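Long-range contacts in DMATS type aromatic prenyltransferase (Streptomyces coelicolor, PDB 6ZRZ), which probably transfers a dimethylallyl group from dimethylallyl diphosphate to the C5 position of tryptophan, as a DMATS-type aromatic prenyltransferase: residues 250-255 / 277-282; 270-275 / 328-333; 322-327 / 341-346. All coordinates share one frame; numbering follows the deposited sequence.

Overall arrangement
The three contacts follow neighbouring strands of the closed antiparallel ABBA barrel. Contact 2 pairs strand 270-275 with 324-332, contact 3 pairs 324-332 with 338-344, and contact 1 ties the run-in to strand 254-260 to the loop after 270-275. Contacts 1 and 3 have centres about 12 Å apart and share the tryptophan carboxylate; Arg278 NH1 lies 2.8 Å from Ala325 O, a probable hydrogen bond. Contact 2 sits about 17 Å from each of the others, centre to centre, yet Ile275 N is 2.9 Å from Leu327 O, bringing it against contact 3. Contacts 2 and 3 both reach the thiodiphosphate, through Tyr274 and Tyr342.

Contact 1: 250-255 / 277-282; sequences DGRPAQ and VRDYVR. With TRP (tryptophan), chain D.
Arg252 and Arg278 both set CG between the backbone N and the carbonyl carbon (chi1 89° and 60°); Arg252 then bends at its third torsion whereas Arg278 runs extended, and the two chains cross at about a right angle. Their guanidinium groups end up face over face and offset, with planes 21° apart and Arg252 NE 3.3 Å from Arg278 NH2. Both are donors, and the closeness of the two charges is probably made tolerable by the anions around them. Asp279 lies at the edge of the Arg252 group: its OD1 takes NH1 at 2.9 Å on the syn lone pair, as a salt bridge, while OD2 accepts Arg252 N at 2.8 Å on the anti lone pair. One carboxylate thus holds both the backbone and the charged end of the same arginine. Asp59 forms salt bridges with both arginines, and Ala325 O accepts from Arg278 NH1. Beside this cluster, Tyr280 OH receives Gly251 N at 2.8 Å and donates to Arg252 O at 2.9 Å, so the phenol bridges two consecutive residues of the loop. Asp250 OD1 lies in the plane of the Tyr280 ring at its edge, 3.6 Å from CE1. Gly251 passes so near Asp279 and the Tyr280 hydroxyl that a side chain there would be tightly placed. From the far end of the cluster Arg278 NH2 donates to tryptophan O at 3.0 Å, nearly straight and in the guanidinium plane. The arrangement is a loop-to-loop polar network at the rim of the ABBA barrel, contributing Arg278 to the carboxylate end of the tryptophan pocket.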
loop_
_atom_site.group_PDB
_atom_site.type_symbol
_atom_site.label_atom_id
_atom_site.label_comp_id
_atom_site.label_asym_id
_atom_site.label_seq_id
_atom_site.Cartn_x
_atom_site.Cartn_y
_atom_site.Cartn_z
ATOM N N ASP A 250 -6.356 10.347 -16.323
ATOM C CA ASP A 250 -7.820 10.500 -16.471
ATOM C C ASP A 250 -8.583 9.349 -15.825
ATOM O O ASP A 250 -9.815 9.351 -15.963
ATOM C CB ASP A 250 -8.219 10.644 -17.925
ATOM C CG ASP A 250 -7.685 9.590 -18.858
ATOM O OD1 ASP A 250 -6.988 8.670 -18.384
ATOM O OD2 ASP A 250 -7.964 9.710 -20.084
ATOM N N GLY A 251 -7.898 8.436 -15.158
ATOM C CA GLY A 251 -8.546 7.333 -14.399
ATOM C C GLY A 251 -8.517 7.642 -12.932
ATOM O O GLY A 251 -8.612 8.792 -12.575
ATOM N N ARG A 252 -8.365 6.647 -12.088
ATOM C CA ARG A 252 -8.312 6.960 -10.681
ATOM C C ARG A 252 -7.006 7.732 -10.458
ATOM O O ARG A 252 -6.068 7.650 -11.244
ATOM C CB ARG A 252 -8.522 5.724 -9.823
ATOM C CG ARG A 252 -7.252 4.999 -9.514
ATOM C CD ARG A 252 -7.528 3.735 -8.706
ATOM N NE ARG A 252 -8.052 2.661 -9.552
ATOM C CZ ARG A 252 -9.159 1.899 -9.336
ATOM N NH1 ARG A 252 -9.473 0.955 -10.218
ATOM N NH2 ARG A 252 -9.923 2.052 -8.261
ATOM N N PRO A 253 -6.971 8.560 -9.428
ATOM C CA PRO A 253 -5.892 9.522 -9.270
ATOM C C PRO A 253 -4.567 8.964 -8.784
ATOM O O PRO A 253 -4.500 7.866 -8.094
ATOM C CB PRO A 253 -6.477 10.468 -8.262
ATOM C CG PRO A 253 -7.301 9.599 -7.399
ATOM C CD PRO A 253 -7.984 8.663 -8.379
ATOM N N ALA A 254 -3.520 9.650 -9.157
ATOM C CA ALA A 254 -2.195 9.465 -8.590
ATOM C C ALA A 254 -2.269 9.865 -7.132
ATOM O O ALA A 254 -3.182 10.630 -6.760
ATOM C CB ALA A 254 -1.172 10.286 -9.320
ATOM N N GLN A 255 -1.336 9.393 -6.344
ATOM C CA GLN A 255 -1.169 9.838 -4.959
ATOM C C GLN A 255 0.311 10.104 -4.732
ATOM O O GLN A 255 1.143 9.519 -5.467
ATOM C CB GLN A 255 -1.677 8.769 -3.987
ATOM C CG GLN A 255 -3.174 8.556 -4.049
ATOM C CD GLN A 255 -3.679 7.766 -2.856
ATOM O OE1 GLN A 255 -2.984 7.586 -1.822
ATOM N NE2 GLN A 255 -4.879 7.270 -2.995
ATOM N N VAL A 277 -1.483 2.037 -12.163
ATOM C CA VAL A 277 -1.195 1.538 -13.520
ATOM C C VAL A 277 -2.358 0.677 -14.028
ATOM O O VAL A 277 -2.532 0.629 -15.231
ATOM C CB VAL A 277 0.152 0.788 -13.550
ATOM C CG1 VAL A 277 0.131 -0.512 -12.742
ATOM C CG2 VAL A 277 0.586 0.508 -14.965
ATOM N N ARG A 278 -3.110 0.005 -13.141
ATOM C CA ARG A 278 -4.218 -0.883 -13.540
ATOM C C ARG A 278 -5.275 -0.134 -14.347
ATOM O O ARG A 278 -5.980 -0.789 -15.118
ATOM C CB ARG A 278 -4.908 -1.528 -12.336
ATOM C CG ARG A 278 -5.523 -0.559 -11.335
ATOM C CD ARG A 278 -5.861 -1.374 -10.110
ATOM N NE ARG A 278 -6.611 -0.689 -9.046
ATOM C CZ ARG A 278 -6.111 0.124 -8.116
ATOM N NH1 ARG A 278 -4.855 0.502 -8.162
ATOM N NH2 ARG A 278 -6.908 0.626 -7.174
ATOM N N ASP A 279 -5.395 1.176 -14.175
ATOM C CA ASP A 279 -6.392 2.003 -14.885
ATOM C C ASP A 279 -5.886 2.459 -16.245
ATOM O O ASP A 279 -6.681 3.125 -16.941
ATOM C CB ASP A 279 -6.789 3.214 -14.040
ATOM C CG ASP A 279 -7.784 2.911 -12.944
ATOM O OD1 ASP A 279 -8.023 1.704 -12.636
ATOM O OD2 ASP A 279 -8.309 3.896 -12.362
ATOM N N TYR A 280 -4.651 2.113 -16.640
ATOM C CA TYR A 280 -3.938 2.760 -17.786
ATOM C C TYR A 280 -3.323 1.710 -18.718
ATOM O O TYR A 280 -2.518 2.075 -19.557
ATOM C CB TYR A 280 -2.889 3.745 -17.254
ATOM C CG TYR A 280 -3.498 4.822 -16.410
ATOM C CD1 TYR A 280 -4.341 5.764 -16.969
ATOM C CD2 TYR A 280 -3.310 4.872 -15.039
ATOM C CE1 TYR A 280 -4.967 6.730 -16.203
ATOM C CE2 TYR A 280 -3.916 5.847 -14.257
ATOM C CZ TYR A 280 -4.740 6.795 -14.850
ATOM O OH TYR A 280 -5.387 7.743 -14.111
ATOM N N VAL A 281 -3.709 0.440 -18.567
ATOM C CA VAL A 281 -3.207 -0.676 -19.404
ATOM C C VAL A 281 -4.385 -1.492 -19.923
ATOM O O VAL A 281 -5.450 -1.447 -19.304
ATOM C CB VAL A 281 -2.273 -1.577 -18.591
ATOM C CG1 VAL A 281 -1.017 -0.874 -18.176
ATOM C CG2 VAL A 281 -2.991 -2.152 -17.369
ATOM N N ARG A 282 -4.147 -2.288 -20.954
ATOM C CA ARG A 282 -5.096 -3.315 -21.452
ATOM C C ARG A 282 -5.131 -4.513 -20.498
ATOM O O ARG A 282 -6.217 -5.149 -20.370
ATOM C CB ARG A 282 -4.683 -3.783 -22.845
ATOM C CG ARG A 282 -4.738 -2.696 -23.910
ATOM C CD ARG A 282 -4.208 -3.222 -25.234
ATOM N NE ARG A 282 -4.264 -2.227 -26.300
ATOM C CZ ARG A 282 -3.338 -1.262 -26.549
ATOM N NH1 ARG A 282 -3.526 -0.418 -27.557
ATOM N NH2 ARG A 282 -2.247 -1.142 -25.793
HETATM N N TRP D . -6.919 0.223 -3.091
HETATM C CA TRP D . -6.939 1.577 -2.484
HETATM C C TRP D . -6.685 2.653 -3.551
HETATM O O TRP D . -6.380 2.379 -4.735
HETATM C CB TRP D . -5.935 1.687 -1.330
HETATM C CG TRP D . -4.522 1.309 -1.668
HETATM C CD1 TRP D . -3.956 0.062 -1.596
HETATM C CD2 TRP D . -3.482 2.193 -2.127
HETATM N NE1 TRP D . -2.643 0.117 -1.986
HETATM C CE2 TRP D . -2.318 1.410 -2.302
HETATM C CE3 TRP D . -3.415 3.566 -2.381
HETATM C CZ2 TRP D . -1.111 1.957 -2.741
HETATM C CZ3 TRP D . -2.224 4.107 -2.808
HETATM C CH2 TRP D . -1.092 3.310 -3.001
HETATM O OXT TRP D . -6.792 3.856 -3.219
#

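Contact 2: 270-275 / 328-333; sequences GFTLYI and ALAGQR. With 6C7 (S-(3-methylbut-2-en-1-yl) trihydrogen thiodiphosphate), chain C.
Tyr274 CD1 touches Ala328 CB at 3.7 Å, and beyond it the phenol OH donates to the thiodiphosphate O8 at 2.6 Å, with that oxygen in the ring plane at the edge. The ring is directed there by CG standing anti to the carbonyl carbon (chi1 -53°). Thr272 CG2 lies over one ring face, offset toward the rim, and also meets Ala328 CB, so the threonine methyl covers a face of the ring and the alanine touches both residues. Thr272 OG1 packs on Ala330 CB at 3.3 Å and accepts from a water that also donates to Gly331 O, bridging the strands. Behind these side chains the backbones are joined by two pairs of hydrogen bonds, Phe271 with Gly331 and Leu273 with Leu329. The closest is Gly331 N to Phe271 O at 2.7 Å, whereas Phe271 N reaches Gly331 O from above the carbonyl plane. Leu273 and Leu329 turn to the other face, where both rest on Phe235 of helix 229-240. Arg79, Arg202 and Arg338 also bind the thiodiphosphate. This is an antiparallel pair of strands in the ABBA barrel, its inner face contributing to the prenyl-donor site and its outer face packed against the surrounding helices.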
loop_
_atom_site.group_PDB
_atom_site.type_symbol
_atom_site.label_atom_id
_atom_site.label_comp_id
_atom_site.label_asym_id
_atom_site.label_seq_id
_atom_site.Cartn_x
_atom_site.Cartn_y
_atom_site.Cartn_z
ATOM N N GLY A 270 11.430 12.551 2.550
ATOM C CA GLY A 270 11.101 11.508 1.569
ATOM C C GLY A 270 9.886 11.880 0.772
ATOM O O GLY A 270 9.006 12.569 1.318
ATOM N N PHE A 271 9.862 11.445 -0.487
ATOM C CA PHE A 271 8.764 11.674 -1.435
ATOM C C PHE A 271 8.558 10.418 -2.262
ATOM O O PHE A 271 9.535 9.871 -2.790
ATOM C CB PHE A 271 9.072 12.849 -2.358
ATOM C CG PHE A 271 8.129 12.983 -3.517
ATOM C CD1 PHE A 271 6.852 13.468 -3.328
ATOM C CD2 PHE A 271 8.491 12.569 -4.784
ATOM C CE1 PHE A 271 5.966 13.575 -4.388
ATOM C CE2 PHE A 271 7.600 12.678 -5.853
ATOM C CZ PHE A 271 6.342 13.184 -5.647
ATOM N N THR A 272 7.312 9.976 -2.386
ATOM C CA THR A 272 6.950 8.845 -3.255
ATOM C C THR A 272 5.796 9.293 -4.149
ATOM O O THR A 272 4.822 9.962 -3.606
ATOM C CB THR A 272 6.564 7.589 -2.451
ATOM O OG1 THR A 272 7.648 7.169 -1.602
ATOM C CG2 THR A 272 6.183 6.441 -3.362
ATOM N N LEU A 273 5.860 8.937 -5.430
ATOM C CA LEU A 273 4.722 9.084 -6.350
ATOM C C LEU A 273 4.129 7.708 -6.662
ATOM O O LEU A 273 4.871 6.820 -7.098
ATOM C CB LEU A 273 5.161 9.799 -7.626
ATOM C CG LEU A 273 4.057 10.002 -8.658
ATOM C CD1 LEU A 273 2.921 10.834 -8.086
ATOM C CD2 LEU A 273 4.603 10.663 -9.919
ATOM N N TYR A 274 2.833 7.557 -6.460
ATOM C CA TYR A 274 2.077 6.324 -6.784
ATOM C C TYR A 274 1.185 6.536 -8.003
ATOM O O TYR A 274 0.319 7.452 -8.013
ATOM C CB TYR A 274 1.198 5.907 -5.610
ATOM C CG TYR A 274 1.925 5.777 -4.290
ATOM C CD1 TYR A 274 2.300 4.531 -3.772
ATOM C CD2 TYR A 274 2.175 6.902 -3.518
ATOM C CE1 TYR A 274 2.976 4.439 -2.554
ATOM C CE2 TYR A 274 2.805 6.820 -2.293
ATOM C CZ TYR A 274 3.215 5.594 -1.812
ATOM O OH TYR A 274 3.888 5.572 -0.636
ATOM N N ILE A 275 1.330 5.686 -8.997
ATOM C CA ILE A 275 0.480 5.687 -10.201
ATOM C C ILE A 275 -0.323 4.383 -10.269
ATOM O O ILE A 275 0.245 3.305 -10.283
ATOM C CB ILE A 275 1.331 5.941 -11.448
ATOM C CG1 ILE A 275 1.973 7.325 -11.357
ATOM C CG2 ILE A 275 0.479 5.768 -12.697
ATOM C CD1 ILE A 275 2.880 7.682 -12.503
ATOM N N ALA A 328 5.153 2.596 -7.918
ATOM C CA ALA A 328 5.613 3.776 -7.164
ATOM C C ALA A 328 7.104 3.985 -7.389
ATOM O O ALA A 328 7.872 2.967 -7.452
ATOM C CB ALA A 328 5.300 3.596 -5.710
ATOM N N LEU A 329 7.502 5.252 -7.449
ATOM C CA LEU A 329 8.908 5.678 -7.386
ATOM C C LEU A 329 9.093 6.423 -6.074
ATOM O O LEU A 329 8.390 7.445 -5.870
ATOM C CB LEU A 329 9.221 6.556 -8.588
ATOM C CG LEU A 329 10.655 7.058 -8.641
ATOM C CD1 LEU A 329 11.604 5.901 -8.827
ATOM C CD2 LEU A 329 10.839 8.081 -9.738
ATOM N N ALA A 330 9.973 5.926 -5.213
ATOM C CA ALA A 330 10.149 6.365 -3.795
ATOM C C ALA A 330 11.538 6.966 -3.605
ATOM O O ALA A 330 12.527 6.230 -3.833
ATOM C CB ALA A 330 9.931 5.195 -2.843
ATOM N N GLY A 331 11.600 8.232 -3.209
ATOM C CA GLY A 331 12.833 8.958 -2.875
ATOM C C GLY A 331 12.999 9.141 -1.366
ATOM O O GLY A 331 11.988 9.224 -0.620
ATOM N N GLN A 332 14.248 9.204 -0.926
ATOM C CA GLN A 332 14.644 9.535 0.458
ATOM C C GLN A 332 16.037 10.159 0.373
ATOM O O GLN A 332 16.804 9.723 -0.509
ATOM C CB GLN A 332 14.617 8.282 1.333
ATOM C CG GLN A 332 13.444 8.234 2.305
ATOM C CD GLN A 332 13.626 9.097 3.539
ATOM O OE1 GLN A 332 14.738 9.452 3.924
ATOM N NE2 GLN A 332 12.510 9.446 4.174
ATOM N N ARG A 333 16.320 11.175 1.184
ATOM C CA ARG A 333 17.637 11.881 1.200
ATOM C C ARG A 333 18.777 10.860 1.274
ATOM O O ARG A 333 18.651 9.906 2.043
ATOM C CB ARG A 333 17.756 12.818 2.405
ATOM C CG ARG A 333 17.112 14.180 2.207
ATOM C CD ARG A 333 17.291 15.082 3.421
ATOM N NE ARG A 333 16.155 15.986 3.615
ATOM C CZ ARG A 333 15.853 16.613 4.752
ATOM N NH1 ARG A 333 16.601 16.444 5.831
ATOM N NH2 ARG A 333 14.796 17.413 4.804
HETATM O O4 6C7 C . 7.648 4.106 2.152
HETATM P P1 6C7 C . 6.893 2.664 2.279
HETATM O O6 6C7 C . 7.336 1.687 1.264
HETATM O O5 6C7 C . 7.198 2.148 3.799
HETATM O O2 6C7 C . 5.287 2.935 2.290
HETATM P P3 6C7 C . 4.299 2.395 1.121
HETATM O O8 6C7 C . 4.804 3.211 -0.172
HETATM O O7 6C7 C . 4.341 0.937 0.873
HETATM S S9 6C7 C . 2.656 3.042 1.514
HETATM C C10 6C7 C . 1.702 2.472 0.095
HETATM C C11 6C7 C . 0.473 1.765 0.728
HETATM C C12 6C7 C . -0.869 2.497 0.958
HETATM C C13 6C7 C . -2.021 1.748 1.594
HETATM C C14 6C7 C . -1.086 3.968 0.600
HETATM O O HOH W 1 9.678 7.871 -0.046
#

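Contact 3: 322-327 / 341-346; sequences GLIAYL and AYLSSE. With TRP (tryptophan), chain D; 6C7 (S-(3-methylbut-2-en-1-yl) trihydrogen thiodiphosphate), chain C.
Ser344 OG donates to Gly322 O at 2.6 Å, in the carbonyl plane, while Ser344 N donates to Leu323 O at 2.8 Å; one residue thus grips two consecutive carbonyls. Glu346 reaches back across Leu323, its OE1 3.6 Å from CD1. Farther along, Ala325 N bonds to Tyr342 O and Tyr342 N to Tyr326 O. These bonds join strands 324-332 and 338-344 as an antiparallel beta hairpin, the last two strands of the ABBA barrel. On its outer face Ile324 CG1 meets Leu343 CD2 side by side and Leu327 CD2 meets Ala341 CB, against helices 284-297 and 303-312. The tyrosines face the barrel interior, and Tyr326 CB packs on Tyr342 CD2 at 3.7 Å. With CG anti to the carbonyl carbon (chi1 -76°), Tyr326 lays its ring over the substrate indole, the ligand's indole atom CH2 over the centre of the Tyr326 ring, and its OH donates to tryptophan O at 2.6 Å. A leucine here would probably cost the carboxylate this bond and take the flat ring away from one side of the indole. Tyr342 offers a face to indole CZ2, offset toward the rim, and carries its OH to within 2.7 Å of the thiodiphosphate O8.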
loop_
_atom_site.group_PDB
_atom_site.type_symbol
_atom_site.label_atom_id
_atom_site.label_comp_id
_atom_site.label_asym_id
_atom_site.label_seq_id
_atom_site.Cartn_x
_atom_site.Cartn_y
_atom_site.Cartn_z
ATOM N N GLY A 322 -5.318 -5.671 -13.203
ATOM C CA GLY A 322 -5.527 -5.298 -11.791
ATOM C C GLY A 322 -4.608 -6.049 -10.851
ATOM O O GLY A 322 -4.518 -5.659 -9.671
ATOM N N LEU A 323 -3.899 -7.060 -11.347
ATOM C CA LEU A 323 -2.901 -7.791 -10.548
ATOM C C LEU A 323 -1.791 -6.827 -10.108
ATOM O O LEU A 323 -1.494 -6.766 -8.898
ATOM C CB LEU A 323 -2.362 -8.956 -11.360
ATOM C CG LEU A 323 -1.591 -9.976 -10.561
ATOM C CD1 LEU A 323 -2.459 -10.544 -9.441
ATOM C CD2 LEU A 323 -1.074 -11.088 -11.475
ATOM N N ILE A 324 -1.231 -6.049 -11.024
ATOM C CA ILE A 324 -0.354 -4.922 -10.651
ATOM C C ILE A 324 -1.266 -3.704 -10.445
ATOM O O ILE A 324 -1.682 -3.092 -11.435
ATOM C CB ILE A 324 0.774 -4.659 -11.659
ATOM C CG1 ILE A 324 1.625 -5.907 -11.902
ATOM C CG2 ILE A 324 1.610 -3.501 -11.189
ATOM C CD1 ILE A 324 2.702 -5.726 -12.972
ATOM N N ALA A 325 -1.516 -3.346 -9.193
ATOM C CA ALA A 325 -2.475 -2.285 -8.840
ATOM C C ALA A 325 -1.827 -0.908 -9.000
ATOM O O ALA A 325 -2.456 -0.006 -9.606
ATOM C CB ALA A 325 -2.982 -2.493 -7.462
ATOM N N TYR A 326 -0.652 -0.722 -8.423
ATOM C CA TYR A 326 0.106 0.542 -8.467
ATOM C C TYR A 326 1.568 0.252 -8.760
ATOM O O TYR A 326 2.097 -0.800 -8.408
ATOM C CB TYR A 326 0.116 1.299 -7.134
ATOM C CG TYR A 326 -1.133 2.024 -6.762
ATOM C CD1 TYR A 326 -1.301 3.360 -7.065
ATOM C CD2 TYR A 326 -2.165 1.371 -6.134
ATOM C CE1 TYR A 326 -2.446 4.057 -6.692
ATOM C CE2 TYR A 326 -3.339 2.027 -5.795
ATOM C CZ TYR A 326 -3.487 3.384 -6.074
ATOM O OH TYR A 326 -4.653 4.047 -5.745
ATOM N N LEU A 327 2.217 1.223 -9.355
ATOM C CA LEU A 327 3.671 1.329 -9.336
ATOM C C LEU A 327 4.037 2.599 -8.607
ATOM O O LEU A 327 3.304 3.589 -8.719
ATOM C CB LEU A 327 4.215 1.357 -10.762
ATOM C CG LEU A 327 3.982 0.112 -11.591
ATOM C CD1 LEU A 327 4.440 0.365 -13.017
ATOM C CD2 LEU A 327 4.677 -1.105 -10.981
ATOM N N ALA A 341 6.150 -2.237 -6.622
ATOM C CA ALA A 341 4.971 -2.795 -7.293
ATOM C C ALA A 341 4.017 -3.319 -6.228
ATOM O O ALA A 341 4.435 -4.079 -5.329
ATOM C CB ALA A 341 5.381 -3.858 -8.271
ATOM N N TYR A 342 2.798 -2.824 -6.278
ATOM C CA TYR A 342 1.677 -3.226 -5.416
ATOM C C TYR A 342 0.912 -4.295 -6.156
ATOM O O TYR A 342 0.482 -4.050 -7.295
ATOM C CB TYR A 342 0.867 -1.991 -5.044
ATOM C CG TYR A 342 1.693 -1.051 -4.237
ATOM C CD1 TYR A 342 1.687 -1.087 -2.847
ATOM C CD2 TYR A 342 2.610 -0.202 -4.874
ATOM C CE1 TYR A 342 2.552 -0.281 -2.105
ATOM C CE2 TYR A 342 3.421 0.645 -4.142
ATOM C CZ TYR A 342 3.416 0.581 -2.759
ATOM O OH TYR A 342 4.259 1.401 -2.059
ATOM N N LEU A 343 0.734 -5.433 -5.521
ATOM C CA LEU A 343 0.289 -6.693 -6.167
ATOM C C LEU A 343 -0.976 -7.173 -5.485
ATOM O O LEU A 343 -0.940 -7.418 -4.214
ATOM C CB LEU A 343 1.381 -7.743 -6.065
ATOM C CG LEU A 343 2.752 -7.352 -6.632
ATOM C CD1 LEU A 343 3.768 -8.453 -6.401
ATOM C CD2 LEU A 343 2.660 -7.002 -8.099
ATOM N N SER A 344 -2.011 -7.360 -6.260
ATOM C CA SER A 344 -3.352 -7.680 -5.769
ATOM C C SER A 344 -3.451 -9.162 -5.421
ATOM O O SER A 344 -2.866 -10.014 -6.141
ATOM C CB SER A 344 -4.378 -7.294 -6.778
ATOM O OG SER A 344 -4.297 -5.925 -7.057
ATOM N N SER A 345 -4.179 -9.467 -4.373
ATOM C CA SER A 345 -4.518 -10.860 -3.996
ATOM C C SER A 345 -5.548 -11.460 -4.951
ATOM O O SER A 345 -5.372 -12.625 -5.349
ATOM C CB SER A 345 -4.968 -10.930 -2.569
ATOM O OG SER A 345 -5.482 -12.223 -2.316
ATOM N N GLU A 346 -6.586 -10.700 -5.333
ATOM C CA GLU A 346 -7.650 -11.146 -6.270
ATOM C C GLU A 346 -8.374 -12.392 -5.712
ATOM O O GLU A 346 -8.748 -13.248 -6.486
ATOM C CB GLU A 346 -7.045 -11.420 -7.656
ATOM C CG GLU A 346 -6.617 -10.157 -8.373
ATOM C CD GLU A 346 -6.302 -10.330 -9.864
ATOM O OE1 GLU A 346 -5.854 -11.412 -10.254
ATOM O OE2 GLU A 346 -6.498 -9.372 -10.608
HETATM N N TRP D . -6.919 0.223 -3.091
HETATM C CA TRP D . -6.939 1.577 -2.484
HETATM C C TRP D . -6.685 2.653 -3.551
HETATM O O TRP D . -6.380 2.379 -4.735
HETATM C CB TRP D . -5.935 1.687 -1.330
HETATM C CG TRP D . -4.522 1.309 -1.668
HETATM C CD1 TRP D . -3.956 0.062 -1.596
HETATM C CD2 TRP D . -3.482 2.193 -2.127
HETATM N NE1 TRP D . -2.643 0.117 -1.986
HETATM C CE2 TRP D . -2.318 1.410 -2.302
HETATM C CE3 TRP D . -3.415 3.566 -2.381
HETATM C CZ2 TRP D . -1.111 1.957 -2.741
HETATM C CZ3 TRP D . -2.224 4.107 -2.808
HETATM C CH2 TRP D . -1.092 3.310 -3.001
HETATM O OXT TRP D . -6.792 3.856 -3.219
HETATM O O4 6C7 C . 7.648 4.106 2.152
HETATM P P1 6C7 C . 6.893 2.664 2.279
HETATM O O6 6C7 C . 7.336 1.687 1.264
HETATM O O5 6C7 C . 7.198 2.148 3.799
HETATM O O2 6C7 C . 5.287 2.935 2.290
HETATM P P3 6C7 C . 4.299 2.395 1.121
HETATM O O8 6C7 C . 4.804 3.211 -0.172
HETATM O O7 6C7 C . 4.341 0.937 0.873
HETATM S S9 6C7 C . 2.656 3.042 1.514
HETATM C C10 6C7 C . 1.702 2.472 0.095
HETATM C C11 6C7 C . 0.473 1.765 0.728
HETATM C C12 6C7 C . -0.869 2.497 0.958
HETATM C C13 6C7 C . -2.021 1.748 1.594
HETATM C C14 6C7 C . -1.086 3.968 0.600
#